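Local structure of ebony (Drosophila melanogaster, 6DYM) at residues Asp50-Val63 with Thr75-Val87. The protein is a nonribosomal peptide synthetase whose atypical C-terminal condensation domain, the part described here, probably forms the amide (peptide-like) bond joining beta-alanine to amines such as dopamine. Sequence-based numbering, arbitrary orientation.
Sequences DIWNVLVERDLSFV and TALNFDARNEPEV
The ring of F79 lies against helix 50-58, where L55 CD1 comes within 3.4 Å of its CZ; the second branch, L55 CD2, meets L77 CD1 at 3.8 Å. R58 CG meets the F79 ring edge in plane, and I51 CD1 touches the edge near CE2, 4.1 Å away. P85 CD of the same segment lies over one face, toward the rim. I51 points its two branches differently: with CG1 set between backbone N and carbonyl carbon (chi1 67°), CD1 goes to F79 while CG2 rests on P85 CG. The R58 guanidinium has N83 ND2 over the centre of one face, 3.5 Å from CZ, the amide plane turned 46° from it.

Beyond the helix, strand 62-66 pairs antiparallel with strand 71-80. F62 and A76 form a hydrogen-bonded pair, and A76 CB sits over the F62 ring face, 3.5 Å from CZ, in a CH-pi contact. F62 O also accepts from T75 OG1, which approaches from the face of the carbonyl plane opposite to A76 N. Just before the strand, S61 OG accepts from N78 N (2.9 Å), apparently in place of the L60 carbonyl of a continued ladder, while N78 ND2 donates almost straight to L60 O (173°).

A water completes this junction, donating to L55 O and N78 O, accepting from L60 N and bonding S61 OG. On the sheet's far side, V147 of helix 133-153 touches both F62 and A76. Where regular pairing runs out, L55 O and the L60 and N78 backbone groups thus find partners in two side chains and one water; F79 and L77 seat the helix on the hairpin, with P85 extending the apolar patch.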
# COMPACT_ATOMS: atom_id res chain seq x y z
N ASP A 50 -7.33 -8.48 -11.38
CA ASP A 50 -7.79 -9.73 -10.77
C ASP A 50 -8.61 -9.49 -9.51
O ASP A 50 -9.50 -10.28 -9.19
CB ASP A 50 -6.59 -10.62 -10.45
CG ASP A 50 -6.16 -11.46 -11.64
OD1 ASP A 50 -6.81 -11.36 -12.70
OD2 ASP A 50 -5.18 -12.22 -11.51
N ILE A 51 -8.33 -8.41 -8.77
CA ILE A 51 -9.00 -8.14 -7.51
C ILE A 51 -10.02 -7.02 -7.61
O ILE A 51 -10.66 -6.69 -6.61
CB ILE A 51 -7.99 -7.83 -6.39
CG1 ILE A 51 -7.27 -6.50 -6.67
CG2 ILE A 51 -6.98 -8.95 -6.25
CD1 ILE A 51 -6.43 -5.99 -5.51
N TRP A 52 -10.21 -6.43 -8.80
CA TRP A 52 -10.90 -5.15 -8.88
C TRP A 52 -12.32 -5.23 -8.33
O TRP A 52 -12.75 -4.36 -7.56
CB TRP A 52 -10.93 -4.64 -10.32
CG TRP A 52 -11.64 -3.34 -10.39
CD1 TRP A 52 -12.88 -3.11 -10.93
CD2 TRP A 52 -11.19 -2.09 -9.86
NE1 TRP A 52 -13.22 -1.78 -10.77
CE2 TRP A 52 -12.20 -1.14 -10.12
CE3 TRP A 52 -10.03 -1.69 -9.19
CZ2 TRP A 52 -12.08 0.19 -9.74
CZ3 TRP A 52 -9.91 -0.36 -8.81
CH2 TRP A 52 -10.93 0.56 -9.09
N ASN A 53 -13.08 -6.25 -8.73
CA ASN A 53 -14.48 -6.32 -8.31
C ASN A 53 -14.59 -6.48 -6.80
O ASN A 53 -15.37 -5.77 -6.14
CB ASN A 53 -15.19 -7.47 -9.04
CG ASN A 53 -15.37 -7.19 -10.52
OD1 ASN A 53 -14.78 -7.86 -11.37
ND2 ASN A 53 -16.19 -6.20 -10.85
N VAL A 54 -13.82 -7.40 -6.22
CA VAL A 54 -13.81 -7.58 -4.77
C VAL A 54 -13.36 -6.30 -4.07
O VAL A 54 -13.90 -5.91 -3.03
CB VAL A 54 -12.91 -8.77 -4.39
CG1 VAL A 54 -12.87 -8.94 -2.87
CG2 VAL A 54 -13.40 -10.03 -5.08
N LEU A 55 -12.36 -5.61 -4.64
CA LEU A 55 -11.86 -4.37 -4.05
C LEU A 55 -12.98 -3.34 -3.94
O LEU A 55 -13.14 -2.70 -2.89
CB LEU A 55 -10.71 -3.84 -4.89
CG LEU A 55 -9.81 -2.73 -4.33
CD1 LEU A 55 -9.13 -3.18 -3.04
CD2 LEU A 55 -8.78 -2.35 -5.37
N VAL A 56 -13.77 -3.18 -5.00
CA VAL A 56 -14.86 -2.20 -4.96
C VAL A 56 -15.96 -2.66 -4.01
O VAL A 56 -16.54 -1.84 -3.28
CB VAL A 56 -15.40 -1.96 -6.39
CG1 VAL A 56 -16.66 -1.11 -6.35
CG2 VAL A 56 -14.34 -1.30 -7.25
N GLU A 57 -16.26 -3.96 -3.99
CA GLU A 57 -17.41 -4.43 -3.22
C GLU A 57 -17.16 -4.39 -1.71
O GLU A 57 -18.10 -4.16 -0.94
CB GLU A 57 -17.80 -5.84 -3.67
CG GLU A 57 -18.28 -5.88 -5.13
CD GLU A 57 -19.42 -6.85 -5.37
OE1 GLU A 57 -19.31 -8.02 -4.95
OE2 GLU A 57 -20.44 -6.43 -5.97
N ARG A 58 -15.92 -4.61 -1.27
CA ARG A 58 -15.63 -4.52 0.16
C ARG A 58 -15.85 -3.11 0.72
O ARG A 58 -16.04 -2.97 1.93
CB ARG A 58 -14.20 -4.98 0.44
CG ARG A 58 -13.95 -6.43 0.09
CD ARG A 58 -14.78 -7.35 0.96
NE ARG A 58 -14.44 -8.75 0.71
CZ ARG A 58 -15.26 -9.77 0.92
NH1 ARG A 58 -16.48 -9.56 1.39
NH2 ARG A 58 -14.86 -11.01 0.65
N ASP A 59 -15.81 -2.09 -0.13
CA ASP A 59 -16.15 -0.71 0.25
C ASP A 59 -15.24 -0.16 1.35
O ASP A 59 -15.69 0.51 2.28
CB ASP A 59 -17.63 -0.61 0.66
CG ASP A 59 -18.15 0.82 0.63
OD1 ASP A 59 -17.79 1.57 -0.30
OD2 ASP A 59 -18.90 1.20 1.55
N LEU A 60 -13.94 -0.44 1.24
CA LEU A 60 -12.96 0.10 2.18
C LEU A 60 -11.94 1.00 1.50
O LEU A 60 -11.12 1.61 2.20
CB LEU A 60 -12.23 -1.04 2.91
CG LEU A 60 -13.09 -2.01 3.72
CD1 LEU A 60 -12.24 -3.17 4.22
CD2 LEU A 60 -13.76 -1.30 4.89
N SER A 61 -11.96 1.11 0.18
CA SER A 61 -11.00 1.88 -0.58
C SER A 61 -11.66 3.14 -1.13
O SER A 61 -12.89 3.26 -1.15
CB SER A 61 -10.41 1.04 -1.72
OG SER A 61 -9.96 -0.22 -1.24
N PHE A 62 -10.83 4.08 -1.57
CA PHE A 62 -11.36 5.34 -2.08
C PHE A 62 -10.37 5.96 -3.06
O PHE A 62 -9.20 5.56 -3.13
CB PHE A 62 -11.68 6.33 -0.94
CG PHE A 62 -10.51 6.69 -0.07
CD1 PHE A 62 -9.63 7.71 -0.44
CD2 PHE A 62 -10.30 6.05 1.15
CE1 PHE A 62 -8.56 8.05 0.37
CE2 PHE A 62 -9.24 6.40 1.96
CZ PHE A 62 -8.36 7.40 1.57
N VAL A 63 -10.87 6.92 -3.83
CA VAL A 63 -10.05 7.76 -4.68
C VAL A 63 -10.12 9.19 -4.16
O VAL A 63 -11.05 9.58 -3.45
CB VAL A 63 -10.48 7.70 -6.17
CG1 VAL A 63 -10.20 6.33 -6.76
CG2 VAL A 63 -11.97 8.04 -6.30
N THR A 75 -5.12 7.54 -4.72
CA THR A 75 -6.01 6.45 -4.34
C THR A 75 -5.42 5.67 -3.17
O THR A 75 -4.20 5.54 -3.04
CB THR A 75 -6.29 5.51 -5.53
OG1 THR A 75 -7.35 4.61 -5.18
CG2 THR A 75 -5.05 4.70 -5.92
N ALA A 76 -6.31 5.17 -2.32
CA ALA A 76 -5.95 4.36 -1.17
C ALA A 76 -6.75 3.06 -1.24
O ALA A 76 -7.98 3.09 -1.13
CB ALA A 76 -6.22 5.10 0.14
N LEU A 77 -6.06 1.94 -1.43
CA LEU A 77 -6.69 0.63 -1.54
C LEU A 77 -6.50 -0.12 -0.23
O LEU A 77 -5.37 -0.29 0.23
CB LEU A 77 -6.09 -0.15 -2.71
CG LEU A 77 -6.01 0.62 -4.03
CD1 LEU A 77 -5.54 -0.29 -5.16
CD2 LEU A 77 -7.36 1.25 -4.36
N ASN A 78 -7.61 -0.56 0.37
CA ASN A 78 -7.60 -1.17 1.69
C ASN A 78 -8.42 -2.45 1.68
O ASN A 78 -9.40 -2.57 0.94
CB ASN A 78 -8.17 -0.22 2.74
CG ASN A 78 -7.50 1.12 2.72
OD1 ASN A 78 -6.28 1.20 2.87
ND2 ASN A 78 -8.28 2.18 2.53
N PHE A 79 -8.01 -3.39 2.53
CA PHE A 79 -8.74 -4.62 2.79
C PHE A 79 -8.75 -4.87 4.29
O PHE A 79 -7.89 -4.40 5.03
CB PHE A 79 -8.10 -5.83 2.11
CG PHE A 79 -8.48 -6.02 0.68
CD1 PHE A 79 -9.80 -6.26 0.32
CD2 PHE A 79 -7.52 -5.99 -0.31
CE1 PHE A 79 -10.14 -6.44 -1.00
CE2 PHE A 79 -7.85 -6.18 -1.64
CZ PHE A 79 -9.17 -6.41 -1.98
N ASP A 80 -9.76 -5.62 4.73
CA ASP A 80 -9.66 -6.30 6.01
C ASP A 80 -8.50 -7.28 5.94
O ASP A 80 -8.48 -8.18 5.10
CB ASP A 80 -10.97 -7.02 6.31
CG ASP A 80 -11.01 -7.66 7.70
OD1 ASP A 80 -9.94 -8.01 8.25
OD2 ASP A 80 -12.12 -7.81 8.25
N ALA A 81 -7.51 -7.10 6.82
CA ALA A 81 -6.31 -7.93 6.76
C ALA A 81 -6.64 -9.41 6.86
O ALA A 81 -5.89 -10.25 6.34
CB ALA A 81 -5.34 -7.53 7.87
N ARG A 82 -7.74 -9.76 7.52
CA ARG A 82 -8.15 -11.15 7.69
C ARG A 82 -9.24 -11.57 6.70
O ARG A 82 -9.92 -12.58 6.93
CB ARG A 82 -8.61 -11.38 9.13
CG ARG A 82 -7.58 -10.97 10.18
CD ARG A 82 -7.89 -11.60 11.53
NE ARG A 82 -6.99 -11.15 12.59
CZ ARG A 82 -5.73 -11.56 12.73
NH1 ARG A 82 -4.99 -11.12 13.74
NH2 ARG A 82 -5.21 -12.42 11.86
N ASN A 83 -9.40 -10.84 5.60
CA ASN A 83 -10.46 -11.11 4.63
C ASN A 83 -10.04 -10.59 3.26
O ASN A 83 -10.80 -9.91 2.57
CB ASN A 83 -11.78 -10.50 5.08
CG ASN A 83 -12.98 -11.06 4.33
OD1 ASN A 83 -12.97 -12.22 3.92
ND2 ASN A 83 -14.00 -10.24 4.13
N GLU A 84 -8.81 -10.90 2.85
CA GLU A 84 -8.15 -10.48 1.62
C GLU A 84 -8.28 -11.54 0.54
O GLU A 84 -8.16 -12.74 0.83
CB GLU A 84 -6.67 -10.20 1.87
CG GLU A 84 -6.41 -8.79 2.35
CD GLU A 84 -4.94 -8.41 2.37
OE1 GLU A 84 -4.09 -9.21 1.93
OE2 GLU A 84 -4.64 -7.29 2.84
N PRO A 85 -8.53 -11.13 -0.70
CA PRO A 85 -8.67 -12.11 -1.78
C PRO A 85 -7.39 -12.89 -2.00
O PRO A 85 -6.29 -12.41 -1.72
CB PRO A 85 -9.02 -11.24 -3.00
CG PRO A 85 -8.57 -9.86 -2.64
CD PRO A 85 -8.78 -9.75 -1.16
N GLU A 86 -7.55 -14.11 -2.50
CA GLU A 86 -6.42 -15.01 -2.76
C GLU A 86 -6.07 -14.90 -4.24
O GLU A 86 -6.70 -15.52 -5.10
CB GLU A 86 -6.78 -16.45 -2.38
CG GLU A 86 -7.24 -16.70 -0.93
CD GLU A 86 -6.20 -16.38 0.15
OE1 GLU A 86 -6.19 -17.09 1.17
OE2 GLU A 86 -5.42 -15.41 0.01
N VAL A 87 -5.05 -14.10 -4.54
CA VAL A 87 -4.56 -13.93 -5.91
C VAL A 87 -3.23 -14.67 -6.03
O VAL A 87 -2.41 -14.67 -5.10
CB VAL A 87 -4.43 -12.44 -6.29
CG1 VAL A 87 -3.11 -11.84 -5.82
CG2 VAL A 87 -4.59 -12.26 -7.80
O HOH W 1 -11.83 -2.07 -0.60